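PDB 2BL0: myosin regulatory light chain from Physarum polycephalum, which serves as a light chain in the regulatory domain of the motor protein myosin II and binds a calcium ion in its first EF-hand. Local coordinates for residues B[5-10]-B[55-60]; B[23-28]-B[45-50]; B[92-97]-B[126-131]. One frame throughout, in Å; residues are numbered along the deposited sequence. Where two conformers were deposited one is given.

Contact 1 (B[5-10]-B[55-60])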
loop_
_atom_site.group_PDB
_atom_site.type_symbol
_atom_site.label_atom_id
_atom_site.label_comp_id
_atom_site.label_asym_id
_atom_site.label_seq_id
_atom_site.Cartn_x
_atom_site.Cartn_y
_atom_site.Cartn_z
ATOM N N ASP B 5 3.348 2.796 -12.124
ATOM C CA ASP B 5 3.569 2.877 -10.686
ATOM C C ASP B 5 2.996 1.646 -10.014
ATOM O O ASP B 5 3.598 1.125 -9.090
ATOM C CB ASP B 5 2.951 4.147 -10.079
ATOM C CG ASP B 5 3.740 5.407 -10.403
ATOM O OD1 ASP B 5 4.952 5.329 -10.710
ATOM O OD2 ASP B 5 3.212 6.542 -10.368
ATOM N N GLN B 6 1.850 1.178 -10.489
ATOM C CA GLN B 6 1.213 -0.004 -9.922
ATOM C C GLN B 6 2.024 -1.250 -10.243
ATOM O O GLN B 6 2.123 -2.148 -9.423
ATOM C CB GLN B 6 -0.218 -0.171 -10.426
ATOM C CG GLN B 6 -1.228 0.784 -9.792
ATOM C CD GLN B 6 -2.584 0.708 -10.453
ATOM O OE1 GLN B 6 -2.679 0.786 -11.671
ATOM N NE2 GLN B 6 -3.640 0.578 -9.653
ATOM N N ILE B 7 2.589 -1.314 -11.450
ATOM C CA ILE B 7 3.437 -2.446 -11.820
ATOM C C ILE B 7 4.701 -2.476 -10.949
ATOM O O ILE B 7 5.076 -3.530 -10.432
ATOM C CB ILE B 7 3.785 -2.433 -13.344
ATOM C CG1 ILE B 7 2.526 -2.659 -14.183
ATOM C CG2 ILE B 7 4.760 -3.519 -13.662
ATOM C CD1 ILE B 7 2.670 -2.273 -15.657
ATOM N N GLN B 8 5.339 -1.325 -10.760
ATOM C CA GLN B 8 6.515 -1.266 -9.883
ATOM C C GLN B 8 6.187 -1.680 -8.445
ATOM O O GLN B 8 6.930 -2.420 -7.812
ATOM C CB GLN B 8 7.118 0.139 -9.881
ATOM C CG GLN B 8 8.306 0.294 -8.933
ATOM C CD GLN B 8 8.924 1.673 -9.012
ATOM O OE1 GLN B 8 10.137 1.807 -9.157
ATOM N NE2 GLN B 8 8.096 2.691 -8.917
ATOM N N GLU B 9 5.071 -1.186 -7.929
ATOM C CA GLU B 9 4.643 -1.474 -6.573
ATOM C C GLU B 9 4.452 -2.963 -6.380
ATOM O O GLU B 9 4.859 -3.538 -5.371
ATOM C CB GLU B 9 3.312 -0.758 -6.294
ATOM C CG GLU B 9 2.737 -0.963 -4.902
ATOM C CD GLU B 9 1.418 -0.245 -4.687
ATOM O OE1 GLU B 9 0.547 -0.276 -5.579
ATOM O OE2 GLU B 9 1.264 0.364 -3.620
ATOM N N CYS B 10 3.774 -3.575 -7.342
ATOM C CA CYS B 10 3.543 -4.998 -7.309
ATOM C C CYS B 10 4.852 -5.757 -7.310
ATOM O O CYS B 10 5.044 -6.626 -6.467
ATOM C CB CYS B 10 2.659 -5.420 -8.481
ATOM S SG CYS B 10 2.499 -7.223 -8.711
ATOM N N PHE B 55 13.275 -12.881 -12.947
ATOM C CA PHE B 55 13.026 -11.742 -13.826
ATOM C C PHE B 55 13.109 -10.426 -13.061
ATOM O O PHE B 55 12.865 -10.383 -11.863
ATOM C CB PHE B 55 11.670 -11.861 -14.543
ATOM C CG PHE B 55 10.474 -11.896 -13.622
ATOM C CD1 PHE B 55 10.059 -13.086 -13.026
ATOM C CD2 PHE B 55 9.753 -10.736 -13.357
ATOM C CE1 PHE B 55 8.925 -13.094 -12.180
ATOM C CE2 PHE B 55 8.631 -10.749 -12.512
ATOM C CZ PHE B 55 8.235 -11.932 -11.918
ATOM N N ASP B 56 13.448 -9.365 -13.773
ATOM C CA ASP B 56 13.523 -8.009 -13.202
ATOM C C ASP B 56 12.309 -7.168 -13.591
ATOM O O ASP B 56 11.415 -7.633 -14.294
ATOM C CB ASP B 56 14.858 -7.319 -13.535
ATOM C CG ASP B 56 15.058 -7.031 -15.017
ATOM O OD1 ASP B 56 14.115 -7.101 -15.827
ATOM O OD2 ASP B 56 16.177 -6.658 -15.458
ATOM N N LEU B 57 12.274 -5.928 -13.115
ATOM C CA LEU B 57 11.110 -5.079 -13.289
ATOM C C LEU B 57 10.857 -4.755 -14.748
ATOM O O LEU B 57 9.721 -4.793 -15.187
ATOM C CB LEU B 57 11.262 -3.779 -12.495
ATOM C CG LEU B 57 10.168 -2.724 -12.706
ATOM C CD1 LEU B 57 8.800 -3.263 -12.304
ATOM C CD2 LEU B 57 10.513 -1.440 -11.970
ATOM N N ALA B 58 11.916 -4.459 -15.497
ATOM C CA ALA B 58 11.800 -4.118 -16.919
ATOM C C ALA B 58 11.139 -5.251 -17.670
ATOM O O ALA B 58 10.261 -5.027 -18.482
ATOM C CB ALA B 58 13.166 -3.794 -17.529
ATOM N N THR B 59 11.553 -6.472 -17.362
ATOM C CA THR B 59 10.955 -7.671 -17.929
ATOM C C THR B 59 9.482 -7.835 -17.544
ATOM O O THR B 59 8.607 -8.070 -18.389
ATOM C CB THR B 59 11.780 -8.885 -17.505
ATOM O OG1 THR B 59 13.059 -8.846 -18.186
ATOM C CG2 THR B 59 11.129 -10.190 -17.933
ATOM N N PHE B 60 9.193 -7.665 -16.267
ATOM C CA PHE B 60 7.840 -7.790 -15.777
ATOM C C PHE B 60 6.937 -6.825 -16.521
ATOM O O PHE B 60 5.846 -7.203 -16.925
ATOM C CB PHE B 60 7.806 -7.493 -14.284
ATOM C CG PHE B 60 6.460 -7.664 -13.641
ATOM C CD1 PHE B 60 5.684 -8.812 -13.855
ATOM C CD2 PHE B 60 5.995 -6.718 -12.756
ATOM C CE1 PHE B 60 4.471 -8.959 -13.200
ATOM C CE2 PHE B 60 4.788 -6.876 -12.116
ATOM C CZ PHE B 60 4.035 -7.998 -12.338
#
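Ile7, Gln8 and Cys10 of helix 4-14 pack against Leu57 and Phe60 in a largely buried apolar helix-helix contact, which joins the first helix of EF-hand 1 to helix 57-64 in the N-terminal lobe. Phe60, large and flat, can meet two residues of helix 4-14 at once. With CG anti to the backbone N (chi1 -177°), its ring reaches across to helix 4-14. Ile7 comes at it obliquely with its CG2 methyl, 3.5 Å from Phe60 CD2, while Cys10 SG lies 4.0 Å from Phe60 CZ in an oblique sulfur-aromatic contact. Ile7 O lies in the plane of the ring, at its edge, 3.8 Å from Phe60 CE2, where the slightly positive ring hydrogens may suit a carbonyl. One turn earlier, Leu57 spreads its two methyls over Gln8: CD1 is 3.9 Å from Gln8 CA and CD2 is 4.1 Å from Gln8 CG, so Gln8 contributes its aliphatic stem here. Asp56 begins helix 57-64 as its N-cap, with OD1 accepting from Thr59 N at 3.1 Å. Leu27, Ala30 and Leu31 of helix 27-33 also touch Phe60, and an aromatic side chain of another protein chain packs on Cys10. Since no hydrogen bond crosses between the two segments, their fit rests on van der Waals contact of methyl, sulfur and ring, with no polar bond to fix the register.

Contact 2 (B[23-28]-B[45-50])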
loop_
_atom_site.group_PDB
_atom_site.type_symbol
_atom_site.label_atom_id
_atom_site.label_comp_id
_atom_site.label_asym_id
_atom_site.label_seq_id
_atom_site.Cartn_x
_atom_site.Cartn_y
_atom_site.Cartn_z
ATOM N N SER B 23 11.603 -14.594 -8.553
ATOM C CA SER B 23 11.676 -15.946 -9.105
ATOM C C SER B 23 10.699 -16.087 -10.244
ATOM O O SER B 23 9.602 -15.562 -10.175
ATOM C CB SER B 23 11.314 -16.992 -8.045
ATOM O OG SER B 23 11.165 -18.277 -8.644
ATOM N N ILE B 24 11.108 -16.805 -11.285
ATOM C CA ILE B 24 10.230 -17.104 -12.412
ATOM C C ILE B 24 8.989 -17.881 -11.990
ATOM O O ILE B 24 7.956 -17.795 -12.658
ATOM C CB ILE B 24 11.018 -17.887 -13.512
ATOM C CG1 ILE B 24 10.253 -17.851 -14.841
ATOM C CG2 ILE B 24 11.270 -19.334 -13.084
ATOM C CD1 ILE B 24 10.319 -16.520 -15.559
ATOM N N GLU B 25 9.078 -18.630 -10.882
ATOM C CA GLU B 25 7.939 -19.381 -10.363
ATOM C C GLU B 25 6.834 -18.498 -9.829
ATOM O O GLU B 25 5.706 -18.964 -9.624
ATOM C CB GLU B 25 8.371 -20.348 -9.267
ATOM C CG GLU B 25 9.411 -21.369 -9.709
ATOM C CD GLU B 25 8.964 -22.231 -10.882
ATOM O OE1 GLU B 25 9.857 -22.718 -11.631
ATOM O OE2 GLU B 25 7.742 -22.452 -11.061
ATOM N N GLU B 26 7.154 -17.226 -9.599
ATOM C CA GLU B 26 6.157 -16.255 -9.199
ATOM C C GLU B 26 5.632 -15.341 -10.306
ATOM O O GLU B 26 4.808 -14.488 -10.038
ATOM C CB GLU B 26 6.729 -15.372 -8.093
ATOM C CG GLU B 26 7.192 -16.124 -6.857
ATOM C CD GLU B 26 6.044 -16.662 -6.032
ATOM O OE1 GLU B 26 4.903 -16.207 -6.231
ATOM O OE2 GLU B 26 6.293 -17.541 -5.168
ATOM N N LEU B 27 6.084 -15.510 -11.541
ATOM C CA LEU B 27 5.639 -14.649 -12.627
ATOM C C LEU B 27 4.136 -14.734 -12.815
ATOM O O LEU B 27 3.484 -13.728 -12.931
ATOM C CB LEU B 27 6.370 -15.007 -13.935
ATOM C CG LEU B 27 6.009 -14.177 -15.181
ATOM C CD1 LEU B 27 6.232 -12.677 -14.989
ATOM C CD2 LEU B 27 6.785 -14.670 -16.386
ATOM N N GLY B 28 3.582 -15.941 -12.842
ATOM C CA GLY B 28 2.148 -16.096 -12.968
ATOM C C GLY B 28 1.393 -15.341 -11.886
ATOM O O GLY B 28 0.470 -14.584 -12.183
ATOM N N THR B 45 4.795 -20.827 -22.237
ATOM C CA THR B 45 5.448 -20.254 -23.413
ATOM C C THR B 45 6.243 -19.011 -23.035
ATOM O O THR B 45 7.411 -18.847 -23.443
ATOM C CB THR B 45 4.404 -19.934 -24.480
ATOM O OG1 THR B 45 3.789 -21.156 -24.897
ATOM C CG2 THR B 45 5.044 -19.331 -25.718
ATOM N N ILE B 46 5.637 -18.159 -22.207
ATOM C CA ILE B 46 6.311 -16.948 -21.749
ATOM C C ILE B 46 7.563 -17.298 -20.950
ATOM O O ILE B 46 8.651 -16.783 -21.220
ATOM C CB ILE B 46 5.364 -16.058 -20.927
ATOM C CG1 ILE B 46 4.227 -15.540 -21.793
ATOM C CG2 ILE B 46 6.167 -14.859 -20.345
ATOM C CD1 ILE B 46 3.031 -14.957 -21.007
ATOM N N LYS B 47 7.422 -18.182 -19.970
ATOM C CA LYS B 47 8.581 -18.623 -19.186
ATOM C C LYS B 47 9.704 -19.203 -20.062
ATOM O O LYS B 47 10.878 -18.950 -19.831
ATOM C CB LYS B 47 8.144 -19.637 -18.115
ATOM C CG LYS B 47 7.407 -18.985 -16.946
ATOM C CD LYS B 47 6.698 -19.952 -16.024
ATOM C CE LYS B 47 7.642 -20.683 -15.082
ATOM N NZ LYS B 47 6.987 -21.931 -14.522
ATOM N N GLY B 48 9.337 -19.984 -21.069
ATOM C CA GLY B 48 10.326 -20.618 -21.924
ATOM C C GLY B 48 11.081 -19.555 -22.708
ATOM O O GLY B 48 12.306 -19.673 -22.929
ATOM N N GLN B 49 10.353 -18.526 -23.148
ATOM C CA GLN B 49 10.969 -17.439 -23.910
ATOM C C GLN B 49 11.944 -16.656 -23.053
ATOM O O GLN B 49 13.002 -16.245 -23.528
ATOM C CB GLN B 49 9.912 -16.544 -24.564
ATOM C CG GLN B 49 9.255 -17.183 -25.775
ATOM C CD GLN B 49 8.261 -16.278 -26.474
ATOM O OE1 GLN B 49 7.840 -15.269 -25.850
ATOM N NE2 GLN B 49 7.887 -16.543 -27.653
ATOM N N LEU B 50 11.615 -16.467 -21.774
ATOM C CA LEU B 50 12.502 -15.763 -20.871
ATOM C C LEU B 50 13.789 -16.563 -20.606
ATOM O O LEU B 50 14.836 -15.958 -20.392
ATOM C CB LEU B 50 11.788 -15.429 -19.556
ATOM C CG LEU B 50 10.616 -14.456 -19.692
ATOM C CD1 LEU B 50 10.026 -14.177 -18.335
ATOM C CD2 LEU B 50 11.038 -13.162 -20.381
#
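Ile24 holds CG1 anti to its backbone N (chi1 -164°), on the side of helix 40-50, and chi2 (75°) places CD1 where it meets Leu50; Lys47 answers with a chain bent at chi3 (76°), which brings CE back beside Ile24. The setting is the end of the calcium-binding loop of an EF-hand: segment 23-28 leads from that loop into helix 27-33, and here it packs on helix 40-50, the next helix along the chain. The stem of Lys47 crosses Ile24 obliquely, with its CG 3.7 Å from Ile24 CG1, and its CE comes to 3.8 Å from Ile24 O. A lysine suits this half-exposed place because its methylenes extend the apolar surface while its ammonium group stays at the margin. There, NZ forms a long salt bridge of 3.6 Å with OE2 of Glu25, a side chain that starts away from helix 40-50 and folds back at chi2 to meet the lysine at about a right angle. Deeper in, Leu27 and Leu50 meet tip to tip, and Ile46 lays its CG2 methyl 4.0 Å from Leu27 CD2; these branched aliphatic groups fill a layer that Phe60, Val63 and Thr59 of helix 57-64 extend. The approach to helix 27-33 is shaped by an ST turn, in which Ser23 OG accepts from Glu25 N at 3.1 Å. Leu50 CD1 joins both halves of the apolar patch, lying 3.6 Å from Ile24 CD1 and 3.8 Å from Leu27 CD2.

Contact 3 (B[92-97]-B[126-131]); sequences TIQEAE and DGAINY
Ile129 lies alongside Ile93, both pointing the same way from the short antiparallel sheet that links the loops of EF-hands 2 and 3. Its CD1 presses to 3.4 Å from Ile93 CG2, tighter than ordinary van der Waals contact, and Leu98 touches both side chains. Beta-branched isoleucines suit these extended positions, and the backbones beneath them pair: Ile129 N gives to Ile93 O at 2.8 Å, and Ile93 N returns the bond to Ile129 O. Thr92, on the opposite face from the isoleucines, brings its CB to 3.9 Å from Ala128 CB, where a small methyl fits. Gln94 starts away from the opposite strand but bends at chi2 (-60°), and its NE2 comes back to donate a short, straight bond of 2.6 Å to Asp126 O, which lies only 5° out of the amide plane. Gly127 sits at a positive phi, which glycine adopts readily, and its O receives Glu95 N at 3.0 Å and, from a water, a second hydrogen bond; that water in turn accepts from Ala96 N. One carbonyl thus serves one amide of helix 95-104 directly and a second through the water. The Tyr131 ring has its CE2 3.5 Å from Thr92 N and its OH bonded to Asp86, which like Thr92 is an inferred calcium ligand, while Phe82 lies nearly parallel to it. The carbonyls of Asp126 and Gly127 thus take up donors from Gln94, Glu95 and the water, which fixes the start of helix 95-104 against the loop of EF-hand 3.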
loop_
_atom_site.group_PDB
_atom_site.type_symbol
_atom_site.label_atom_id
_atom_site.label_comp_id
_atom_site.label_asym_id
_atom_site.label_seq_id
_atom_site.Cartn_x
_atom_site.Cartn_y
_atom_site.Cartn_z
ATOM N N THR B 92 -27.465 -23.539 -12.992
ATOM C CA THR B 92 -26.711 -24.085 -11.864
ATOM C C THR B 92 -25.817 -25.248 -12.286
ATOM O O THR B 92 -26.007 -25.867 -13.344
ATOM C CB THR B 92 -27.636 -24.523 -10.678
ATOM O OG1 THR B 92 -28.415 -25.672 -11.036
ATOM C CG2 THR B 92 -28.652 -23.446 -10.327
ATOM N N ILE B 93 -24.820 -25.493 -11.454
ATOM C CA ILE B 93 -24.006 -26.686 -11.485
ATOM C C ILE B 93 -23.862 -27.143 -10.021
ATOM O O ILE B 93 -23.938 -26.331 -9.098
ATOM C CB ILE B 93 -22.645 -26.358 -12.142
ATOM C CG1 ILE B 93 -21.909 -27.645 -12.541
ATOM C CG2 ILE B 93 -21.825 -25.396 -11.278
ATOM C CD1 ILE B 93 -20.500 -27.711 -12.168
ATOM N N GLN B 94 -23.711 -28.435 -9.803
ATOM C CA GLN B 94 -23.467 -28.921 -8.446
ATOM C C GLN B 94 -22.062 -28.514 -8.005
ATOM O O GLN B 94 -21.094 -28.699 -8.745
ATOM C CB GLN B 94 -23.672 -30.430 -8.397
ATOM C CG GLN B 94 -25.123 -30.844 -8.674
ATOM C CD GLN B 94 -26.107 -30.253 -7.676
ATOM O OE1 GLN B 94 -26.873 -29.339 -8.017
ATOM N NE2 GLN B 94 -26.106 -30.790 -6.436
ATOM N N GLU B 95 -21.936 -27.940 -6.810
ATOM C CA GLU B 95 -20.596 -27.586 -6.329
ATOM C C GLU B 95 -19.651 -28.787 -6.355
ATOM O O GLU B 95 -18.477 -28.631 -6.649
ATOM C CB GLU B 95 -20.586 -26.973 -4.948
ATOM C CG GLU B 95 -19.202 -26.435 -4.605
ATOM C CD GLU B 95 -19.162 -25.723 -3.280
ATOM O OE1 GLU B 95 -18.572 -26.259 -2.324
ATOM O OE2 GLU B 95 -19.711 -24.612 -3.213
ATOM N N ALA B 96 -20.154 -29.984 -6.076
ATOM C CA ALA B 96 -19.293 -31.166 -6.096
ATOM C C ALA B 96 -18.679 -31.392 -7.462
ATOM O O ALA B 96 -17.530 -31.798 -7.551
ATOM C CB ALA B 96 -20.059 -32.404 -5.696
ATOM N N GLU B 97 -19.458 -31.188 -8.522
ATOM C CA GLU B 97 -18.912 -31.376 -9.862
ATOM C C GLU B 97 -17.866 -30.312 -10.175
ATOM O O GLU B 97 -16.783 -30.655 -10.655
ATOM C CB GLU B 97 -19.999 -31.420 -10.938
ATOM C CG GLU B 97 -19.481 -31.885 -12.305
ATOM C CD GLU B 97 -18.616 -33.141 -12.256
ATOM O OE1 GLU B 97 -18.772 -33.999 -11.337
ATOM O OE2 GLU B 97 -17.767 -33.293 -13.161
ATOM N N ASP B 126 -29.728 -28.308 -2.215
ATOM C CA ASP B 126 -29.516 -29.488 -3.048
ATOM C C ASP B 126 -28.095 -29.490 -3.614
ATOM O O ASP B 126 -27.785 -30.240 -4.535
ATOM C CB ASP B 126 -30.560 -29.555 -4.162
ATOM C CG ASP B 126 -30.613 -30.923 -4.848
ATOM O OD1 ASP B 126 -30.336 -31.956 -4.182
ATOM O OD2 ASP B 126 -30.923 -31.060 -6.052
ATOM N N GLY B 127 -27.239 -28.642 -3.055
ATOM C CA GLY B 127 -25.834 -28.636 -3.411
ATOM C C GLY B 127 -25.512 -27.899 -4.694
ATOM O O GLY B 127 -24.428 -28.093 -5.235
ATOM N N ALA B 128 -26.432 -27.053 -5.153
ATOM C CA ALA B 128 -26.300 -26.334 -6.427
ATOM C C ALA B 128 -25.707 -24.943 -6.218
ATOM O O ALA B 128 -25.976 -24.282 -5.218
ATOM C CB ALA B 128 -27.675 -26.193 -7.106
ATOM N N ILE B 129 -24.928 -24.491 -7.193
ATOM C CA ILE B 129 -24.402 -23.130 -7.201
ATOM C C ILE B 129 -24.795 -22.468 -8.508
ATOM O O ILE B 129 -24.929 -23.127 -9.530
ATOM C CB ILE B 129 -22.866 -23.085 -7.003
ATOM C CG1 ILE B 129 -22.128 -23.749 -8.162
ATOM C CG2 ILE B 129 -22.483 -23.753 -5.697
ATOM C CD1 ILE B 129 -21.545 -22.791 -9.143
ATOM N N ASN B 130 -24.977 -21.161 -8.467
ATOM C CA ASN B 130 -25.311 -20.411 -9.667
ATOM C C ASN B 130 -24.013 -20.026 -10.339
ATOM O O ASN B 130 -23.242 -19.220 -9.795
ATOM C CB ASN B 130 -26.134 -19.173 -9.299
ATOM C CG ASN B 130 -26.555 -18.365 -10.510
ATOM O OD1 ASN B 130 -25.729 -17.710 -11.125
ATOM N ND2 ASN B 130 -27.863 -18.381 -10.836
ATOM N N TYR B 131 -23.761 -20.593 -11.520
ATOM C CA TYR B 131 -22.456 -20.447 -12.138
ATOM C C TYR B 131 -22.230 -19.062 -12.720
ATOM O O TYR B 131 -21.116 -18.612 -12.732
ATOM C CB TYR B 131 -22.143 -21.570 -13.149
ATOM C CG TYR B 131 -23.145 -21.769 -14.251
ATOM C CD1 TYR B 131 -23.289 -20.840 -15.266
ATOM C CD2 TYR B 131 -23.946 -22.904 -14.287
ATOM C CE1 TYR B 131 -24.220 -21.031 -16.302
ATOM C CE2 TYR B 131 -24.881 -23.106 -15.307
ATOM C CZ TYR B 131 -25.005 -22.163 -16.316
ATOM O OH TYR B 131 -25.925 -22.356 -17.316
HETATM O O HOH W 1 -22.780 -30.338 -4.703
#

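Overall arrangement
Contacts 1 and 2 belong to the N-terminal lobe, with centres 14 Å apart, and contact 2 is nested along the chain inside the loop closed by contact 1. They touch directly, for Leu27 meets both Phe55 and Phe60, so helices 4-14, 27-33, 40-50 and 57-64 share one packed interior, with the bound calcium about 11 Å from the side chain of Leu57. The 22-23/54-55 strand pair lies in the same lobe. Contact 3 follows later, on the opposite side of the chain's centre, about 39 Å centre to centre from contact 1 and 34 Å from contact 2. It pairs EF-hands 2 and 3 within the C-terminal lobe, completing the two-lobed layout characteristic of calmodulin-like light chains.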